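Local coordinates for microtubule-associated protein 1A/1B, light chain 3, putative (Trypanosoma brucei, PDB 3H9D) that probably takes part in autophagy as a ubiquitin-like ATG8-family protein that is predicted to be joined to a membrane phospholipid through its C-terminus, at residues 19-24 with 31-36. Sequence-based numbering, arbitrary orientation.
Sequences SDAAKV and RLPIIC
V24 and P33 make the closest approach between segments 19-24 and 31-36, on helix 14-27 and strand 31-38: V24 CG1 sits 3.8 Å from P33 CB, and the two side chains meet at a slant. The valine puts that methyl anti to its own backbone N (chi1 158°), and it is this branch that reaches the proline. One helical turn earlier, A21 touches the same ring at its CG. P33 CG lies 4.2 Å from A21 CB and 4.1 Å from A21 O, so a methyl and a backbone carbonyl border it together. A21 and P33 also mark where the two segments run nearest, with 6.0 Å between their CA atoms. All three touching residues are buried; the proline packs further against Y98 and F107, the valine against L53.

The loose side is the outer face of the helix, where A22 points away from the strand and S19 and K23 are exposed. The end of R31 leads away from the helix and gives NH1 to the carbonyl of L53. D20 does not reach the strand segment and instead forms a salt bridge with K51.

V24, P33, L53, F107 and the D20–K51 pair occupy positions that, in ATG8 relatives, line the hydrophobic pocket accepting the aromatic residue of an LIR (AIM) motif, so this patch is consistent with such a docking site. The joint itself is small, at 149 Å² of buried surface. The proline, lacking an N-H, remains tied to the sheet through its carbonyl, which pairs with L108. The side-chain contact is apolar, with one backbone carbonyl oxygen at its margin and no hydrogen bond across it: burial of apolar surface is what it contributes, while the D20–K51 salt bridge ties the same helix to strand 51-55.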
ATOM      1  N   SER A  19      14.891   3.824  -2.647  1.00 30.92           N
ATOM      2  CA  SER A  19      16.278   3.541  -3.018  1.00 31.85           C
ATOM      3  C   SER A  19      16.399   2.979  -4.430  1.00 31.11           C
ATOM      4  O   SER A  19      17.405   3.199  -5.108  1.00 31.80           O
ATOM      5  CB  SER A  19      16.919   2.583  -2.011  1.00 31.75           C
ATOM      6  OG  SER A  19      17.004   3.200  -0.740  1.00 36.36           O
ATOM      7  N   ASP A  20      15.387   2.228  -4.852  1.00 31.34           N
ATOM      8  CA  ASP A  20      15.352   1.651  -6.187  1.00 30.60           C
ATOM      9  C   ASP A  20      15.212   2.772  -7.222  1.00 31.35           C
ATOM     10  O   ASP A  20      15.996   2.847  -8.158  1.00 30.52           O
ATOM     11  CB  ASP A  20      14.210   0.635  -6.307  1.00 29.49           C
ATOM     12  CG  ASP A  20      14.262  -0.168  -7.594  1.00 31.34           C
ATOM     13  OD1 ASP A  20      15.237  -0.029  -8.366  1.00 38.47           O
ATOM     14  OD2 ASP A  20      13.321  -0.954  -7.843  1.00 30.23           O
ATOM     15  N   ALA A  21      14.224   3.646  -7.030  1.00 31.73           N
ATOM     16  CA  ALA A  21      13.944   4.731  -7.967  1.00 32.23           C
ATOM     17  C   ALA A  21      15.120   5.701  -8.093  1.00 33.76           C
ATOM     18  O   ALA A  21      15.328   6.294  -9.156  1.00 34.52           O
ATOM     19  CB  ALA A  21      12.697   5.477  -7.544  1.00 30.31           C
ATOM     20  N   ALA A  22      15.876   5.861  -7.009  1.00 34.42           N
ATOM     21  CA  ALA A  22      16.985   6.811  -6.983  1.00 36.82           C
ATOM     22  C   ALA A  22      18.222   6.221  -7.636  1.00 38.29           C
ATOM     23  O   ALA A  22      18.993   6.948  -8.261  1.00 39.80           O
ATOM     24  CB  ALA A  22      17.278   7.277  -5.555  1.00 35.73           C
ATOM     25  N   LYS A  23      18.390   4.906  -7.501  1.00 39.96           N
ATOM     26  CA  LYS A  23      19.467   4.162  -8.157  1.00 42.78           C
ATOM     27  C   LYS A  23      19.233   4.058  -9.668  1.00 44.25           C
ATOM     28  O   LYS A  23      20.187   3.902 -10.441  1.00 44.70           O
ATOM     29  CB  LYS A  23      19.599   2.754  -7.556  1.00 42.50           C
ATOM     30  CG  LYS A  23      20.975   2.118  -7.762  1.00 43.97           C
ATOM     31  CD  LYS A  23      21.059   0.683  -7.238  1.00 47.71           C
ATOM     32  CE  LYS A  23      20.826  -0.352  -8.346  1.00 49.39           C
ATOM     33  NZ  LYS A  23      21.444  -1.687  -8.047  1.00 48.76           N
ATOM     34  N   VAL A  24      17.964   4.122 -10.071  1.00 45.24           N
ATOM     35  CA  VAL A  24      17.583   4.129 -11.486  1.00 46.71           C
ATOM     36  C   VAL A  24      17.996   5.446 -12.155  1.00 47.75           C
ATOM     37  O   VAL A  24      18.591   5.438 -13.233  1.00 47.22           O
ATOM     38  CB  VAL A  24      16.058   3.865 -11.670  1.00 46.07           C
ATOM     39  CG1 VAL A  24      15.556   4.385 -13.018  1.00 46.05           C
ATOM     40  CG2 VAL A  24      15.755   2.383 -11.526  1.00 45.94           C
ATOM     41  N   ARG A  31      16.678   8.323 -18.048  1.00 42.89           N
ATOM     42  CA  ARG A  31      15.438   7.536 -17.921  1.00 39.68           C
ATOM     43  C   ARG A  31      14.546   7.917 -16.738  1.00 37.89           C
ATOM     44  O   ARG A  31      14.971   8.615 -15.804  1.00 37.57           O
ATOM     45  CB  ARG A  31      15.736   6.032 -17.890  1.00 39.38           C
ATOM     46  CG  ARG A  31      16.710   5.594 -18.954  1.00 37.35           C
ATOM     47  CD  ARG A  31      16.359   4.265 -19.553  1.00 39.47           C
ATOM     48  NE  ARG A  31      17.046   4.121 -20.830  1.00 38.98           N
ATOM     49  CZ  ARG A  31      16.606   3.404 -21.857  1.00 39.68           C
ATOM     50  NH1 ARG A  31      15.455   2.750 -21.780  1.00 40.92           N
ATOM     51  NH2 ARG A  31      17.316   3.361 -22.975  1.00 36.57           N
ATOM     52  N   LEU A  32      13.300   7.452 -16.802  1.00 35.45           N
ATOM     53  CA  LEU A  32      12.303   7.738 -15.777  1.00 32.01           C
ATOM     54  C   LEU A  32      11.733   6.431 -15.248  1.00 30.01           C
ATOM     55  O   LEU A  32      11.320   5.577 -16.032  1.00 30.22           O
ATOM     56  CB  LEU A  32      11.188   8.624 -16.344  1.00 31.05           C
ATOM     57  CG  LEU A  32      11.610   9.971 -16.920  1.00 28.83           C
ATOM     58  CD1 LEU A  32      10.487  10.531 -17.760  1.00 24.77           C
ATOM     59  CD2 LEU A  32      12.000  10.934 -15.803  1.00 25.61           C
ATOM     60  N   PRO A  33      11.725   6.261 -13.913  1.00 28.95           N
ATOM     61  CA  PRO A  33      11.264   4.997 -13.330  1.00 26.60           C
ATOM     62  C   PRO A  33       9.740   4.926 -13.240  1.00 25.48           C
ATOM     63  O   PRO A  33       9.106   5.730 -12.551  1.00 25.24           O
ATOM     64  CB  PRO A  33      11.920   4.992 -11.952  1.00 25.70           C
ATOM     65  CG  PRO A  33      12.084   6.422 -11.600  1.00 26.27           C
ATOM     66  CD  PRO A  33      12.165   7.218 -12.880  1.00 27.95           C
ATOM     67  N   ILE A  34       9.173   3.966 -13.956  1.00 23.28           N
ATOM     68  CA  ILE A  34       7.732   3.845 -14.107  1.00 23.15           C
ATOM     69  C   ILE A  34       7.240   2.490 -13.584  1.00 21.99           C
ATOM     70  O   ILE A  34       7.834   1.446 -13.872  1.00 19.59           O
ATOM     71  CB  ILE A  34       7.312   4.095 -15.609  1.00 23.42           C
ATOM     72  CG1 ILE A  34       7.009   5.576 -15.853  1.00 22.18           C
ATOM     73  CG2 ILE A  34       6.103   3.275 -16.022  1.00 22.53           C
ATOM     74  CD1 ILE A  34       8.236   6.448 -16.045  1.00 16.68           C
ATOM     75  N   ILE A  35       6.173   2.523 -12.787  1.00 22.30           N
ATOM     76  CA  ILE A  35       5.446   1.295 -12.401  1.00 21.65           C
ATOM     77  C   ILE A  35       4.161   1.219 -13.236  1.00 21.80           C
ATOM     78  O   ILE A  35       3.386   2.167 -13.273  1.00 21.43           O
ATOM     79  CB  ILE A  35       5.118   1.237 -10.864  1.00 21.16           C
ATOM     80  CG1 ILE A  35       6.384   1.364 -10.010  1.00 18.61           C
ATOM     81  CG2 ILE A  35       4.332  -0.048 -10.483  1.00 18.07           C
ATOM     82  CD1 ILE A  35       7.382   0.243 -10.197  1.00 20.83           C
ATOM     83  N   CYS A  36       3.939   0.090 -13.898  1.00 22.51           N
ATOM     84  CA  CYS A  36       2.829  -0.032 -14.838  1.00 23.22           C
ATOM     85  C   CYS A  36       1.982  -1.259 -14.542  1.00 23.29           C
ATOM     86  O   CYS A  36       2.411  -2.397 -14.787  1.00 24.02           O
ATOM     87  CB  CYS A  36       3.368  -0.081 -16.273  1.00 24.78           C
ATOM     88  SG  CYS A  36       2.295   0.684 -17.489  1.00 27.10           S
TER